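Local coordinates for iron-binding protein (Staphylococcus epidermidis, PDB 4M7O), which probably captures an iron-containing solute outside the cell membrane, as the extracellular binding component of an ABC-type importer, at residues 30-35 with 82-87; 37-42 with 128-133; 145-150 with 262-267; 164-169 with 230-235; 171-176 with 202-207. All blocks are in the same frame, centred on the assembly; numbering follows the deposited sequence.

Contact 1: residues 30-35 with 82-87; sequences PSNTEI and LILAHE
Leu84 is the first residue of strand 82-86 to meet residues 30-35, and it meets Asn32. The Leu84 side chain leaves the strand with CG anti to the backbone N (chi1 -171°), which sets CG 3.5 Å from Asn32 ND2, while CD2 reaches both CB and CG of Asn32 at 4.1 Å. From the same residue the backbone oxygen Leu84 O accepts a weak hydrogen bond from Asn32 ND2, 2.9 Å long. One residue on, the methyl of Ala85 points away from the helix, but Ala85 O takes a second bond from Asn32 ND2 at 3.0 Å. This oxygen lies in the plane of the Asn32 amide, whereas ND2 stands well above the plane of the Ala85 carbonyl, with a C=O...N angle of only 98°. A single amide nitrogen is thus shared between two consecutive carbonyls, one of them weakly. His86 follows, with Asn32 OD1 at the edge of its ring, 4.5 Å from His86 CD2, and Ser31 OG 4.3 Å from that same carbon; the polar partner of His86 ND1 is Ser88 OG. Val110 of the neighbouring strand packs on both Asn32 and Leu84, and Ile35 packs on Thr122, Phe123 and Ile126 of helix 116-129. A helix laid across a parallel sheet of order 3-2-1-4-5, entered directly from its central strand 25-27, is the Rossmann-like alpha/beta arrangement of a periplasmic binding protein lobe.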
# COMPACT_ATOMS: atom_id res chain seq x y z
N PRO A 30 -1.42 -4.99 8.54
CA PRO A 30 -0.86 -3.84 9.28
C PRO A 30 -1.60 -2.52 9.06
O PRO A 30 -1.76 -1.81 10.04
CB PRO A 30 0.58 -3.77 8.77
CG PRO A 30 0.90 -5.21 8.38
CD PRO A 30 -0.38 -5.70 7.76
N SER A 31 -2.08 -2.21 7.85
CA SER A 31 -2.81 -0.95 7.66
C SER A 31 -4.02 -0.83 8.61
O SER A 31 -4.24 0.22 9.22
CB SER A 31 -3.23 -0.74 6.20
OG SER A 31 -3.90 -1.88 5.69
N ASN A 32 -4.79 -1.92 8.74
CA ASN A 32 -5.88 -1.98 9.70
C ASN A 32 -5.41 -1.66 11.12
O ASN A 32 -6.03 -0.86 11.82
CB ASN A 32 -6.53 -3.37 9.69
CG ASN A 32 -7.47 -3.57 8.51
OD1 ASN A 32 -7.66 -2.66 7.70
ND2 ASN A 32 -8.06 -4.76 8.41
N THR A 33 -4.31 -2.28 11.52
CA THR A 33 -3.81 -2.07 12.88
C THR A 33 -3.41 -0.62 13.09
O THR A 33 -3.71 -0.04 14.13
CB THR A 33 -2.61 -2.95 13.17
OG1 THR A 33 -2.99 -4.33 13.00
CG2 THR A 33 -2.12 -2.75 14.61
N GLU A 34 -2.77 -0.01 12.09
CA GLU A 34 -2.33 1.37 12.22
C GLU A 34 -3.52 2.31 12.39
O GLU A 34 -3.47 3.24 13.19
CB GLU A 34 -1.48 1.79 11.01
CG GLU A 34 -0.13 1.09 10.95
CD GLU A 34 0.81 1.73 9.93
OE1 GLU A 34 0.79 2.98 9.79
OE2 GLU A 34 1.57 0.98 9.27
N ILE A 35 -4.58 2.05 11.63
CA ILE A 35 -5.77 2.88 11.65
C ILE A 35 -6.49 2.76 12.99
O ILE A 35 -6.93 3.77 13.56
CB ILE A 35 -6.74 2.48 10.52
CG1 ILE A 35 -6.12 2.77 9.14
CG2 ILE A 35 -8.08 3.19 10.68
CD1 ILE A 35 -6.89 2.15 7.99
N LEU A 82 -14.58 -8.72 17.15
CA LEU A 82 -14.38 -8.17 15.81
C LEU A 82 -13.08 -8.69 15.21
O LEU A 82 -12.03 -8.63 15.85
CB LEU A 82 -14.34 -6.64 15.84
CG LEU A 82 -14.01 -5.98 14.49
CD1 LEU A 82 -15.15 -6.21 13.51
CD2 LEU A 82 -13.73 -4.49 14.66
N ILE A 83 -13.15 -9.21 13.99
CA ILE A 83 -11.93 -9.53 13.25
C ILE A 83 -11.88 -8.63 12.03
O ILE A 83 -12.70 -8.77 11.10
CB ILE A 83 -11.88 -10.98 12.78
CG1 ILE A 83 -11.95 -11.93 13.98
CG2 ILE A 83 -10.60 -11.22 11.97
CD1 ILE A 83 -12.15 -13.37 13.57
N LEU A 84 -10.91 -7.73 12.03
CA LEU A 84 -10.85 -6.71 11.01
C LEU A 84 -9.80 -7.13 9.99
O LEU A 84 -8.58 -6.96 10.21
CB LEU A 84 -10.51 -5.37 11.65
CG LEU A 84 -10.62 -4.16 10.73
CD1 LEU A 84 -12.01 -4.06 10.16
CD2 LEU A 84 -10.23 -2.88 11.47
N ALA A 85 -10.26 -7.67 8.86
CA ALA A 85 -9.36 -8.17 7.83
C ALA A 85 -9.40 -7.26 6.61
O ALA A 85 -9.97 -6.18 6.65
CB ALA A 85 -9.73 -9.61 7.44
N HIS A 86 -8.81 -7.72 5.51
CA HIS A 86 -8.64 -6.90 4.32
C HIS A 86 -9.19 -7.64 3.11
O HIS A 86 -9.12 -8.87 3.05
CB HIS A 86 -7.16 -6.64 4.12
CG HIS A 86 -6.85 -5.45 3.28
ND1 HIS A 86 -6.36 -5.54 2.00
CD2 HIS A 86 -6.93 -4.12 3.55
CE1 HIS A 86 -6.16 -4.33 1.51
NE2 HIS A 86 -6.50 -3.45 2.44
N GLU A 87 -9.73 -6.89 2.14
CA GLU A 87 -10.25 -7.50 0.91
C GLU A 87 -9.21 -8.39 0.25
O GLU A 87 -9.55 -9.44 -0.29
CB GLU A 87 -10.73 -6.42 -0.07
CG GLU A 87 -11.47 -6.96 -1.29
CD GLU A 87 -11.79 -5.90 -2.32
OE1 GLU A 87 -11.53 -4.70 -2.06
OE2 GLU A 87 -12.30 -6.26 -3.41

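Contact 2: residues 37-42 with 128-133; sequences YRLGIG and QLTDRE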
# COMPACT_ATOMS: atom_id res chain seq x y z
N TYR A 37 -5.22 2.06 15.89
CA TYR A 37 -4.45 2.79 16.89
C TYR A 37 -4.70 4.29 16.74
O TYR A 37 -4.86 4.98 17.74
CB TYR A 37 -2.95 2.48 16.77
CG TYR A 37 -2.45 1.43 17.74
CD1 TYR A 37 -2.56 0.08 17.44
CD2 TYR A 37 -1.85 1.78 18.94
CE1 TYR A 37 -2.09 -0.87 18.29
CE2 TYR A 37 -1.39 0.83 19.81
CZ TYR A 37 -1.51 -0.50 19.48
OH TYR A 37 -1.06 -1.47 20.35
N ARG A 38 -4.77 4.78 15.51
CA ARG A 38 -4.97 6.23 15.30
C ARG A 38 -6.39 6.66 15.67
O ARG A 38 -6.67 7.83 15.88
CB ARG A 38 -4.61 6.65 13.86
CG ARG A 38 -3.11 6.60 13.53
CD ARG A 38 -2.29 7.61 14.37
NE ARG A 38 -2.77 8.97 14.19
CZ ARG A 38 -2.49 9.74 13.14
NH1 ARG A 38 -1.73 9.29 12.16
NH2 ARG A 38 -2.98 10.98 13.07
N LEU A 39 -7.30 5.69 15.76
CA LEU A 39 -8.67 5.97 16.18
C LEU A 39 -8.80 5.96 17.71
O LEU A 39 -9.86 6.29 18.25
CB LEU A 39 -9.65 4.96 15.57
CG LEU A 39 -9.80 5.04 14.04
CD1 LEU A 39 -10.92 4.13 13.54
CD2 LEU A 39 -10.06 6.48 13.61
N GLY A 40 -7.71 5.59 18.39
CA GLY A 40 -7.68 5.64 19.85
C GLY A 40 -8.10 4.32 20.49
O GLY A 40 -8.29 4.24 21.70
N ILE A 41 -8.23 3.27 19.68
CA ILE A 41 -8.69 2.00 20.23
C ILE A 41 -7.65 0.88 20.13
O ILE A 41 -8.02 -0.30 20.08
CB ILE A 41 -10.07 1.57 19.64
CG1 ILE A 41 -10.02 1.47 18.11
CG2 ILE A 41 -11.17 2.54 20.06
CD1 ILE A 41 -11.37 1.08 17.50
N GLY A 42 -6.37 1.24 20.11
CA GLY A 42 -5.32 0.24 20.12
C GLY A 42 -5.38 -0.67 21.34
O GLY A 42 -5.03 -1.86 21.27
N GLN A 128 -16.79 4.30 11.30
CA GLN A 128 -18.22 4.10 11.49
C GLN A 128 -18.49 2.72 12.08
O GLN A 128 -19.42 2.54 12.86
CB GLN A 128 -18.98 4.29 10.19
CG GLN A 128 -20.48 4.08 10.34
CD GLN A 128 -21.25 4.62 9.16
OE1 GLN A 128 -20.66 4.95 8.12
NE2 GLN A 128 -22.57 4.73 9.30
N LEU A 129 -17.67 1.74 11.71
CA LEU A 129 -17.81 0.38 12.19
C LEU A 129 -17.59 0.30 13.70
O LEU A 129 -18.34 -0.37 14.41
CB LEU A 129 -16.81 -0.54 11.46
CG LEU A 129 -16.62 -1.96 12.00
CD1 LEU A 129 -17.89 -2.78 11.89
CD2 LEU A 129 -15.46 -2.67 11.32
N THR A 130 -16.58 1.02 14.18
CA THR A 130 -16.17 0.97 15.59
C THR A 130 -16.69 2.13 16.42
O THR A 130 -16.21 2.35 17.53
CB THR A 130 -14.64 1.03 15.72
OG1 THR A 130 -14.16 2.26 15.14
CG2 THR A 130 -14.00 -0.13 14.99
N ASP A 131 -17.65 2.87 15.88
CA ASP A 131 -18.21 4.03 16.58
C ASP A 131 -17.10 4.99 17.02
O ASP A 131 -17.08 5.46 18.15
CB ASP A 131 -19.07 3.59 17.78
CG ASP A 131 -19.99 4.70 18.28
OD1 ASP A 131 -20.25 5.64 17.51
OD2 ASP A 131 -20.44 4.62 19.43
N ARG A 132 -16.17 5.27 16.12
CA ARG A 132 -15.12 6.24 16.37
C ARG A 132 -15.11 7.25 15.24
O ARG A 132 -14.05 7.59 14.71
CB ARG A 132 -13.76 5.53 16.46
CG ARG A 132 -13.73 4.44 17.53
CD ARG A 132 -13.78 5.03 18.92
NE ARG A 132 -12.51 5.66 19.27
CZ ARG A 132 -12.29 6.38 20.37
NH1 ARG A 132 -13.27 6.57 21.25
NH2 ARG A 132 -11.10 6.90 20.59
N GLU A 133 -16.30 7.72 14.87
CA GLU A 133 -16.49 8.56 13.69
C GLU A 133 -15.76 9.90 13.80
O GLU A 133 -15.12 10.36 12.85
CB GLU A 133 -17.98 8.77 13.42
CG GLU A 133 -18.72 7.47 13.06
CD GLU A 133 -20.17 7.69 12.66
OE1 GLU A 133 -20.95 8.23 13.48
OE2 GLU A 133 -20.54 7.32 11.53
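Leu39 O is gripped by two nitrogens of Arg132, NH2 at 2.7 Å and NE at 2.9 Å. The guanidinium presents its side to this one oxygen, which lies nearly in its plane, 6° out; NH2 approaches in the carbonyl plane and NE is tilted 29° from it. The arginine chain folds at chi2 and chi3 to reach this position. Ile41 covers one face of the guanidinium, its CG2 standing 3.5 Å from Arg132 NE, and the two side chains slide past each other in opposite directions. The other branch of Ile41 ends against Thr130, with CD1 3.7 Å from Thr130 CB; Thr130 OG1 is itself bonded to Ile126 O, in the last turn of its own helix. Beside the grip, Gly40 has positive phi and closes helix 30-38 with a Schellman motif, and its CA comes within 3.7 Å of Arg132 NH2. Leu39 also packs on Gln135, Ala136 and Leu139 of helix 133-152, for which Arg132 occupies the N-cap position. The Leu39 carbonyl, at the C-terminal end of the helix, thus receives two N-H groups from one cation, an arrangement likely to suit the negative end of the helix dipole and to join the turn 39-41 to the link between two later helices.

Contact 3: residues 145-150 with 262-267; sequences HNVDKI and PRIDEG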
# COMPACT_ATOMS: atom_id res chain seq x y z
N HIS A 145 -3.74 16.80 5.38
CA HIS A 145 -2.79 17.89 5.62
C HIS A 145 -1.37 17.46 5.26
O HIS A 145 -0.65 18.18 4.59
CB HIS A 145 -2.85 18.34 7.08
CG HIS A 145 -1.82 19.38 7.42
ND1 HIS A 145 -1.92 20.69 6.99
CD2 HIS A 145 -0.68 19.30 8.13
CE1 HIS A 145 -0.88 21.37 7.43
NE2 HIS A 145 -0.11 20.56 8.12
N ASN A 146 -0.97 16.28 5.71
CA ASN A 146 0.38 15.81 5.44
C ASN A 146 0.59 15.50 3.97
O ASN A 146 1.67 15.77 3.43
CB ASN A 146 0.69 14.58 6.29
CG ASN A 146 0.65 14.89 7.77
OD1 ASN A 146 0.97 16.00 8.19
ND2 ASN A 146 0.24 13.91 8.57
N VAL A 147 -0.42 14.92 3.33
CA VAL A 147 -0.36 14.61 1.91
C VAL A 147 -0.26 15.90 1.11
O VAL A 147 0.61 16.04 0.25
CB VAL A 147 -1.57 13.78 1.46
CG1 VAL A 147 -1.62 13.67 -0.05
CG2 VAL A 147 -1.53 12.38 2.09
N ASP A 148 -1.13 16.86 1.41
CA ASP A 148 -1.15 18.14 0.70
C ASP A 148 0.17 18.88 0.82
O ASP A 148 0.57 19.62 -0.08
CB ASP A 148 -2.29 19.03 1.20
CG ASP A 148 -3.66 18.43 0.92
OD1 ASP A 148 -3.74 17.41 0.20
OD2 ASP A 148 -4.66 19.00 1.41
N LYS A 149 0.85 18.68 1.95
CA LYS A 149 2.18 19.25 2.14
C LYS A 149 3.19 18.68 1.14
O LYS A 149 3.95 19.42 0.54
CB LYS A 149 2.64 19.00 3.58
CG LYS A 149 3.87 19.75 4.00
CD LYS A 149 4.07 19.66 5.51
N ILE A 150 3.18 17.35 0.95
CA ILE A 150 4.07 16.72 -0.05
C ILE A 150 3.72 17.15 -1.48
O ILE A 150 4.61 17.51 -2.27
CB ILE A 150 4.04 15.17 0.04
CG1 ILE A 150 4.36 14.68 1.45
CG2 ILE A 150 5.01 14.55 -0.97
CD1 ILE A 150 5.61 15.27 2.06
N PRO A 262 -2.38 5.46 7.75
CA PRO A 262 -2.22 6.87 8.11
C PRO A 262 -0.87 7.45 7.71
O PRO A 262 -0.73 8.67 7.76
CB PRO A 262 -2.33 6.84 9.64
CG PRO A 262 -3.12 5.59 9.93
CD PRO A 262 -2.60 4.61 8.93
N ARG A 263 0.10 6.63 7.33
CA ARG A 263 1.41 7.16 6.95
C ARG A 263 1.65 7.20 5.43
O ARG A 263 2.80 7.23 4.98
CB ARG A 263 2.53 6.39 7.68
CG ARG A 263 2.46 6.48 9.22
CD ARG A 263 3.54 5.63 9.90
NE ARG A 263 3.38 4.20 9.61
CZ ARG A 263 4.38 3.37 9.30
NH1 ARG A 263 5.63 3.82 9.27
NH2 ARG A 263 4.12 2.10 9.05
N ILE A 264 0.58 7.25 4.64
CA ILE A 264 0.71 7.35 3.18
C ILE A 264 1.51 8.56 2.72
O ILE A 264 2.05 8.55 1.61
CB ILE A 264 -0.63 7.46 2.45
CG1 ILE A 264 -1.63 8.26 3.27
CG2 ILE A 264 -1.17 6.09 2.07
CD1 ILE A 264 -2.88 8.60 2.51
N ASP A 265 1.53 9.63 3.52
CA ASP A 265 2.27 10.82 3.12
C ASP A 265 3.76 10.50 3.02
O ASP A 265 4.47 11.02 2.15
CB ASP A 265 2.04 11.97 4.10
CG ASP A 265 2.63 11.70 5.47
OD1 ASP A 265 2.13 10.79 6.16
OD2 ASP A 265 3.59 12.40 5.87
N GLU A 266 4.24 9.61 3.89
CA GLU A 266 5.63 9.22 3.87
C GLU A 266 5.94 8.44 2.58
O GLU A 266 6.95 8.69 1.92
CB GLU A 266 5.98 8.44 5.13
CG GLU A 266 5.66 9.23 6.41
CD GLU A 266 5.81 8.42 7.69
OE1 GLU A 266 6.23 7.24 7.61
OE2 GLU A 266 5.50 8.97 8.78
N GLY A 267 5.04 7.54 2.20
CA GLY A 267 5.19 6.82 0.94
C GLY A 267 5.17 7.76 -0.25
O GLY A 267 6.02 7.65 -1.14
O HOH W 1 4.00 15.15 5.10
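Asn146 and Asp265 meet through their carbons: Asn146 CB lies 3.6 Å from Asp265 CG and 3.7 Å from its OD2, so the aliphatic root of the asparagine rests against the carboxylate. The neighbouring Val147 sends CG2 to Ile264 CD1 at 4.0 Å, the two side chains crossing at a slant, and the same methyl comes 4.1 Å from Asp265 CB. One turn further on, Ile150 CG1 touches the backbone oxygen Asp265 O at 3.7 Å. The backbones come close here, Val147 CA standing 4.8 Å from Asp265 CA. Asp265 CG sits between its own backbone N and carbonyl carbon (chi1 67°), against Asn146 CB; OD2 takes a hydrogen from a water 2.9 Å away, which gives its other hydrogen to Asn146 O, also at 2.9 Å. Outside this shell, Tyr120 of helix 116-129 packs on both Val147 and Ile264, while Leu268 backs Val147 and Ile150. Arg263, at the N-cap position of helix 264-275, is held by a salt bridge to Glu34 and a cation-pi contact with Tyr54. No direct hydrogen bond joins the two segments. Both oxygens facing the bridge are acceptors, so a water that donates twice reconciles them, and the negative charge of Asp265, in the first turn of its helix, may be eased by the helix dipole.

Contact 4: residues 164-169 with 230-235; sequences FMEVSS and EMIKKR
Glu166 leaves its strand with CG anti to the backbone N (chi1 -177°) and runs on extended, while Arg235 stretches out straight from CG to NE, so that carboxylate and guanidinium meet tip to tip. Their planes are turned 30° apart. Arg235 NH2 bonds to Glu166 OE1 at 2.9 Å, approaching from the syn side and 31° out of the carboxylate plane. The second arm of this salt bridge, from Arg235 NH1 to Glu166 OE2, is modelled at 2.4 Å, a length too short to be trusted in detail. Tyr228 OH supplies OE1 with a further hydrogen-bond partner, so this buried carboxylate is held by an arginine and a tyrosine together. The pair spans from strand 162-168, in the mixed sheet of the second lobe, to the end of helix 225-234, which lies against that sheet; Val167 and Ser168 form a classic beta bulge opposite Tyr174 just beyond the glutamate. Met231, modelled as selenomethionine, bends at chi3 and lays CE against Ser169, 3.5 Å from OG and 3.6 Å from CB. The same methyl lies 4.0 Å from Glu166 OE2. Ser169 OG has its polar partner in Glu221 OE1, and Ser169 CB touches the guanidinium at its edge, 3.8 Å from Arg235 NH1.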
# COMPACT_ATOMS: atom_id res chain seq x y z
N PHE A 164 8.06 5.13 -15.54
CA PHE A 164 7.70 3.74 -15.72
C PHE A 164 7.77 3.05 -14.37
O PHE A 164 8.82 3.07 -13.71
CB PHE A 164 8.64 3.07 -16.73
CG PHE A 164 8.44 1.58 -16.84
CD1 PHE A 164 7.35 1.07 -17.52
CD2 PHE A 164 9.33 0.70 -16.27
CE1 PHE A 164 7.15 -0.30 -17.62
CE2 PHE A 164 9.13 -0.68 -16.37
CZ PHE A 164 8.04 -1.17 -17.04
N MSE A 165 6.65 2.46 -13.93
CA MSE A 165 6.61 1.73 -12.67
C MSE A 165 6.76 0.26 -12.99
O MSE A 165 5.91 -0.33 -13.67
CB MSE A 165 5.28 1.96 -11.96
CG MSE A 165 4.90 3.41 -11.75
SE MSE A 165 5.98 4.32 -10.40
CE MSE A 165 5.64 3.15 -8.89
N GLU A 166 7.84 -0.35 -12.53
CA GLU A 166 8.05 -1.76 -12.78
C GLU A 166 7.60 -2.54 -11.55
O GLU A 166 8.26 -2.49 -10.50
CB GLU A 166 9.53 -2.02 -13.06
CG GLU A 166 9.83 -3.46 -13.39
CD GLU A 166 11.19 -3.62 -14.03
OE1 GLU A 166 11.71 -2.63 -14.61
OE2 GLU A 166 11.74 -4.74 -13.98
N VAL A 167 6.48 -3.25 -11.64
CA VAL A 167 5.94 -3.91 -10.44
C VAL A 167 6.24 -5.41 -10.38
O VAL A 167 5.97 -6.06 -9.38
CB VAL A 167 4.43 -3.68 -10.24
CG1 VAL A 167 4.15 -2.20 -10.15
CG2 VAL A 167 3.63 -4.33 -11.37
N SER A 168 6.78 -5.95 -11.45
CA SER A 168 7.26 -7.32 -11.44
C SER A 168 8.21 -7.44 -12.61
O SER A 168 8.12 -6.66 -13.57
CB SER A 168 6.09 -8.31 -11.56
OG SER A 168 6.51 -9.63 -11.24
N SER A 169 9.14 -8.39 -12.56
CA SER A 169 10.18 -8.41 -13.60
C SER A 169 10.52 -9.79 -14.14
O SER A 169 11.12 -9.91 -15.21
CB SER A 169 11.45 -7.74 -13.06
OG SER A 169 11.94 -8.43 -11.92
N GLU A 230 21.64 -3.35 -12.12
CA GLU A 230 22.32 -4.43 -12.86
C GLU A 230 21.37 -5.18 -13.79
O GLU A 230 21.75 -5.54 -14.90
CB GLU A 230 23.06 -5.38 -11.91
CG GLU A 230 24.23 -4.74 -11.17
CD GLU A 230 25.29 -4.14 -12.10
OE1 GLU A 230 25.76 -4.85 -13.00
OE2 GLU A 230 25.65 -2.95 -11.92
N MSE A 231 20.13 -5.39 -13.36
CA MSE A 231 19.13 -6.00 -14.23
C MSE A 231 18.91 -5.15 -15.48
O MSE A 231 18.87 -5.68 -16.59
CB MSE A 231 17.80 -6.15 -13.50
CG MSE A 231 17.81 -7.15 -12.37
SE MSE A 231 16.11 -7.03 -11.41
CE MSE A 231 14.95 -6.94 -12.98
N ILE A 232 18.75 -3.84 -15.29
CA ILE A 232 18.53 -2.92 -16.40
C ILE A 232 19.67 -2.99 -17.40
O ILE A 232 19.44 -3.00 -18.61
CB ILE A 232 18.38 -1.46 -15.91
CG1 ILE A 232 17.12 -1.31 -15.06
CG2 ILE A 232 18.32 -0.50 -17.08
CD1 ILE A 232 15.86 -1.76 -15.76
N LYS A 233 20.90 -3.07 -16.90
CA LYS A 233 22.07 -3.15 -17.76
C LYS A 233 22.07 -4.42 -18.59
O LYS A 233 22.63 -4.45 -19.67
CB LYS A 233 23.36 -3.04 -16.96
CG LYS A 233 23.69 -1.63 -16.52
CD LYS A 233 25.03 -1.57 -15.78
CE LYS A 233 25.44 -0.13 -15.49
NZ LYS A 233 26.45 -0.04 -14.40
N LYS A 234 21.44 -5.47 -18.08
CA LYS A 234 21.41 -6.73 -18.82
C LYS A 234 20.24 -6.82 -19.81
O LYS A 234 20.17 -7.74 -20.63
CB LYS A 234 21.47 -7.93 -17.87
CG LYS A 234 22.78 -8.00 -17.08
CD LYS A 234 22.84 -9.21 -16.14
CE LYS A 234 24.08 -9.17 -15.25
NZ LYS A 234 23.96 -10.09 -14.09
N ARG A 235 19.34 -5.85 -19.75
CA ARG A 235 18.24 -5.77 -20.70
C ARG A 235 18.68 -5.15 -22.01
O ARG A 235 19.15 -4.00 -22.05
CB ARG A 235 17.09 -4.94 -20.14
CG ARG A 235 16.15 -5.75 -19.30
CD ARG A 235 15.09 -4.89 -18.67
NE ARG A 235 14.62 -5.50 -17.43
CZ ARG A 235 13.76 -4.94 -16.59
NH1 ARG A 235 13.40 -5.58 -15.49
NH2 ARG A 235 13.26 -3.74 -16.86

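Contact 5: residues 171-176 with 202-207; sequences PDIYTA and KSVSKE
Thr175 and Lys202 form a hydrogen-bonded antiparallel pair in the mixed sheet, where strand 174-176 runs between strands 162-168 and 201-203. Both of their backbone links are made: Thr175 N gives to Lys202 O at 2.9 Å, and Lys202 N gives to Thr175 O at 3.1 Å. Tyr174 and Ser203 are the adjoining non-hydrogen-bonded pair, and beyond them Val204 N donates to Ile173 O at 2.9 Å. Ile173 O also receives a CA-H...O contact from Ser203, and Lys202 O one from the CA of Tyr174, so each of these two carbonyls has an N-H and a C-H partner. The segments then part, and a water takes over: it accepts from Ile173 N at 2.9 Å and donates to Val204 O at 2.7 Å, satisfying a donor and an acceptor that do not bond each other directly. Of the side-chain hydroxyls, Thr175 OG1 is hydrogen-bonded to Met165 O of the adjacent strand 162-168, and Ser205 OG caps Ser208 N at the start of helix 206-212. Apolar groups fill in beside the backbone. Thr175 CG2 meets Val204 CG1 at 3.8 Å, both side chains also touching Phe195, and Ile173 CD1 reaches Lys206 CG at about a right angle between the chains. On the side of the sheet that carries Tyr174 and Ser203, the tyrosine ring lies flat over the other strand, with Ser203 N over the ring face near CD2, and Ser203 CB makes a CH-pi contact over the face, 3.8 Å from the ring centroid and 13° off its normal.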
# COMPACT_ATOMS: atom_id res chain seq x y z
N PRO A 171 9.25 -13.95 -14.86
CA PRO A 171 9.97 -13.85 -16.15
C PRO A 171 9.44 -12.75 -17.08
O PRO A 171 10.11 -12.42 -18.07
CB PRO A 171 9.71 -15.22 -16.80
CG PRO A 171 9.35 -16.13 -15.66
CD PRO A 171 8.56 -15.25 -14.73
N ASP A 172 8.26 -12.20 -16.79
CA ASP A 172 7.74 -11.11 -17.62
C ASP A 172 7.73 -9.83 -16.81
O ASP A 172 7.50 -9.85 -15.60
CB ASP A 172 6.33 -11.41 -18.13
CG ASP A 172 6.28 -12.55 -19.14
OD1 ASP A 172 7.32 -12.87 -19.78
OD2 ASP A 172 5.18 -13.13 -19.30
N ILE A 173 7.95 -8.71 -17.49
CA ILE A 173 7.93 -7.42 -16.81
C ILE A 173 6.50 -6.92 -16.72
O ILE A 173 5.76 -6.96 -17.71
CB ILE A 173 8.75 -6.39 -17.60
CG1 ILE A 173 10.16 -6.92 -17.80
CG2 ILE A 173 8.76 -5.04 -16.89
CD1 ILE A 173 11.00 -6.08 -18.75
N TYR A 174 6.12 -6.42 -15.56
CA TYR A 174 4.78 -5.87 -15.38
C TYR A 174 4.86 -4.43 -14.96
O TYR A 174 5.73 -4.04 -14.18
CB TYR A 174 4.01 -6.64 -14.31
CG TYR A 174 3.39 -7.94 -14.82
CD1 TYR A 174 4.17 -9.05 -15.10
CD2 TYR A 174 2.01 -8.06 -14.98
CE1 TYR A 174 3.59 -10.26 -15.56
CE2 TYR A 174 1.42 -9.28 -15.42
CZ TYR A 174 2.22 -10.36 -15.71
OH TYR A 174 1.64 -11.54 -16.17
N THR A 175 3.93 -3.63 -15.46
CA THR A 175 3.86 -2.25 -15.04
C THR A 175 2.53 -2.00 -14.39
O THR A 175 1.65 -2.87 -14.42
CB THR A 175 4.02 -1.29 -16.22
OG1 THR A 175 4.03 0.06 -15.73
CG2 THR A 175 2.87 -1.45 -17.19
N ALA A 176 2.38 -0.82 -13.80
CA ALA A 176 1.13 -0.40 -13.20
C ALA A 176 0.55 0.75 -14.02
O ALA A 176 1.19 1.79 -14.16
CB ALA A 176 1.34 0.03 -11.77
N LYS A 202 -0.32 -4.92 -15.77
CA LYS A 202 -0.26 -5.61 -17.06
C LYS A 202 1.18 -5.94 -17.44
O LYS A 202 2.09 -5.15 -17.18
CB LYS A 202 -0.90 -4.75 -18.16
CG LYS A 202 -2.40 -4.56 -17.99
CD LYS A 202 -3.12 -5.92 -17.92
CE LYS A 202 -4.54 -5.78 -17.38
NZ LYS A 202 -5.41 -5.02 -18.31
N SER A 203 1.40 -7.10 -18.05
CA SER A 203 2.71 -7.36 -18.63
C SER A 203 2.96 -6.48 -19.87
O SER A 203 2.05 -6.24 -20.67
CB SER A 203 2.87 -8.83 -19.00
OG SER A 203 2.06 -9.16 -20.10
N VAL A 204 4.19 -6.02 -20.02
CA VAL A 204 4.59 -5.22 -21.17
C VAL A 204 5.90 -5.77 -21.70
O VAL A 204 6.72 -6.26 -20.93
CB VAL A 204 4.76 -3.73 -20.80
CG1 VAL A 204 3.40 -3.11 -20.53
CG2 VAL A 204 5.66 -3.58 -19.56
N SER A 205 6.11 -5.70 -23.01
CA SER A 205 7.33 -6.22 -23.59
C SER A 205 8.47 -5.21 -23.43
O SER A 205 8.23 -4.01 -23.18
CB SER A 205 7.12 -6.48 -25.07
OG SER A 205 7.11 -5.24 -25.75
N LYS A 206 9.70 -5.68 -23.58
CA LYS A 206 10.85 -4.79 -23.50
C LYS A 206 10.77 -3.79 -24.63
O LYS A 206 11.10 -2.61 -24.44
CB LYS A 206 12.16 -5.58 -23.63
CG LYS A 206 12.63 -6.29 -22.37
CD LYS A 206 13.99 -6.94 -22.65
CE LYS A 206 13.92 -8.45 -22.63
NZ LYS A 206 13.89 -8.97 -21.23
N GLU A 207 10.35 -4.25 -25.81
CA GLU A 207 10.26 -3.37 -26.98
C GLU A 207 9.32 -2.22 -26.68
O GLU A 207 9.60 -1.08 -27.01
CB GLU A 207 9.74 -4.13 -28.22
CG GLU A 207 10.74 -5.06 -28.88
O HOH W 2 7.90 -8.64 -20.37

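Contacts 1 and 2 share helix 30-38 and lie in the first lobe, joined by packing of Leu84 on Leu129; contact 1 is wholly buried, whereas contact 2 reaches the surface at Gly40. Contacts 4 and 5 share the mixed sheet of the second lobe through strands 162-168 and 174-176, their centres about 9 Å apart, while contacts 1 and 4 are about 32 Å apart between centres. Contact 3, on the long helix 133-152 and partly buried, touches contact 1 through Glu34 and Arg263. Side chains gripping carbonyls mark contacts 1 and 2, a buried ion pair contact 4, backbone pairing the more exposed contact 5, and a bridging water both 3 and 5.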